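Local structure of pyruvate kinase (3QTG) at the interface of chains A and B. The protein catalyses the last step of glycolysis, the transfer of a phosphoryl group between phosphoenolpyruvate and ADP that yields pyruvate and ATP, with a divalent metal cation. Numbering follows the deposited sequence. Chains: chain A/B, Pyruvate kinase.

The interface of chains A and B. Residues chain A 309, 313, 344, 346; chain B 265, 267-268, 271.
A:Phe309 lays one ring face against B:Pro267, whose CB sits over the ring centre, 3.6 Å from CG of the phenylalanine, in a CH-pi contact. CG of A:Phe309 is anti to the backbone N (chi1 180°), which carries the ring away from its helix toward chain B. At the far rim, CE1 and CZ meet CG1 of B:Ile268, and CE2 lies 3.4 Å from NH1 of B:Arg271. This NH1 comes in beyond CE2 from the side away from the proline. The guanidinium stands almost upright to the ring, the planes 85° apart, so the two do not stack. With only a methyl group here, as in an alanine, B:Pro267 CB would probably lose its aromatic face, and a gap would open beside B:Ile268 and B:Arg271.

A:Glu346 can be followed outward. Its CB touches CD1 of B:Ile268 at 3.8 Å. CG lies over one face of the B:Arg271 guanidinium, toward the rim. At the carboxylate, OE1 comes near CD1 of B:Ile268, and OE2 forms a salt bridge with NH2 of B:Arg271 at 3.1 Å. The two side chains run antiparallel alongside each other, and their end planes are nearly perpendicular. The NH2 to OE2 hydrogen bond is poorly directed and weak, so charge attraction probably matters more. B:Arg271 bends at chi3 (-82°), and its NH1 reaches OG of A:Ser313 at 2.9 Å, again a weak hydrogen bond. OG accepts there, while its own hydrogen is shared between two carbonyl oxygens of chain A, O of A:Phe309 and, at 3.0 Å, O of A:Glu346. It ties the end of helix 302-313 to the loop that carries A:Glu346. The backbone O of A:Asn344 packs 3.3 Å from CD1 of B:Ile268.

The patch is part of a two-fold interface of the homotetramer of this TIM-barrel enzyme. Helix 302-313 and the loop that follows helix 331-343 of chain A face the N-terminal part of helix 266-279 of chain B.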
loop_
_atom_site.group_PDB
_atom_site.type_symbol
_atom_site.label_atom_id
_atom_site.label_comp_id
_atom_site.label_asym_id
_atom_site.label_seq_id
_atom_site.Cartn_x
_atom_site.Cartn_y
_atom_site.Cartn_z
ATOM N N PHE A 309 4.057 -12.992 27.657
ATOM C CA PHE A 309 3.066 -12.234 26.924
ATOM C C PHE A 309 3.680 -11.783 25.585
ATOM O O PHE A 309 3.109 -12.022 24.550
ATOM C CB PHE A 309 2.542 -11.051 27.746
ATOM C CG PHE A 309 1.512 -10.222 27.024
ATOM C CD1 PHE A 309 0.152 -10.497 27.170
ATOM C CD2 PHE A 309 1.902 -9.184 26.181
ATOM C CE1 PHE A 309 -0.801 -9.733 26.499
ATOM C CE2 PHE A 309 0.957 -8.419 25.488
ATOM C CZ PHE A 309 -0.392 -8.694 25.649
ATOM N N SER A 313 2.941 -12.938 21.622
ATOM C CA SER A 313 2.510 -11.875 20.685
ATOM C C SER A 313 3.190 -11.890 19.337
ATOM O O SER A 313 2.600 -11.456 18.352
ATOM C CB SER A 313 2.760 -10.486 21.280
ATOM O OG SER A 313 1.811 -10.228 22.280
ATOM N N ASN A 344 -4.773 -13.820 27.667
ATOM C CA ASN A 344 -4.728 -12.360 27.635
ATOM C C ASN A 344 -4.035 -11.780 26.409
ATOM O O ASN A 344 -4.139 -10.579 26.165
ATOM C CB ASN A 344 -4.037 -11.822 28.891
ATOM C CG ASN A 344 -4.870 -12.010 30.128
ATOM O OD1 ASN A 344 -5.766 -11.205 30.420
ATOM N ND2 ASN A 344 -4.602 -13.099 30.862
ATOM N N GLU A 346 -2.724 -10.254 23.029
ATOM C CA GLU A 346 -3.143 -9.720 21.743
ATOM C C GLU A 346 -1.937 -9.778 20.826
ATOM O O GLU A 346 -0.823 -9.427 21.213
ATOM C CB GLU A 346 -3.777 -8.322 21.847
ATOM C CG GLU A 346 -2.818 -7.166 22.055
ATOM C CD GLU A 346 -3.512 -5.790 22.046
ATOM O OE1 GLU A 346 -4.623 -5.666 22.629
ATOM O OE2 GLU A 346 -2.944 -4.832 21.449
ATOM N N ALA B 265 -3.120 -9.210 33.407
ATOM C CA ALA B 265 -3.901 -8.217 32.665
ATOM C C ALA B 265 -3.133 -6.928 32.345
ATOM O O ALA B 265 -3.548 -6.147 31.486
ATOM C CB ALA B 265 -5.195 -7.880 33.434
ATOM N N PRO B 267 0.023 -6.235 30.987
ATOM C CA PRO B 267 0.628 -6.027 29.663
ATOM C C PRO B 267 -0.282 -5.426 28.581
ATOM O O PRO B 267 0.186 -4.618 27.784
ATOM C CB PRO B 267 1.081 -7.440 29.262
ATOM C CG PRO B 267 1.320 -8.137 30.586
ATOM C CD PRO B 267 0.237 -7.621 31.471
ATOM N N ILE B 268 -1.553 -5.837 28.538
ATOM C CA ILE B 268 -2.553 -5.267 27.627
ATOM C C ILE B 268 -2.797 -3.782 27.933
ATOM O O ILE B 268 -2.955 -2.989 27.027
ATOM C CB ILE B 268 -3.910 -6.040 27.701
ATOM C CG1 ILE B 268 -3.810 -7.396 27.015
ATOM C CG2 ILE B 268 -5.058 -5.250 27.028
ATOM C CD1 ILE B 268 -4.186 -7.359 25.544
ATOM N N ARG B 271 0.083 -1.584 26.951
ATOM C CA ARG B 271 0.049 -1.450 25.498
ATOM C C ARG B 271 -0.979 -0.425 25.013
ATOM O O ARG B 271 -0.688 0.370 24.123
ATOM C CB ARG B 271 -0.175 -2.813 24.849
ATOM C CG ARG B 271 0.238 -2.861 23.416
ATOM C CD ARG B 271 -0.383 -4.050 22.678
ATOM N NE ARG B 271 0.359 -5.282 22.901
ATOM C CZ ARG B 271 0.414 -6.284 22.024
ATOM N NH1 ARG B 271 1.123 -7.374 22.298
ATOM N NH2 ARG B 271 -0.232 -6.192 20.865
#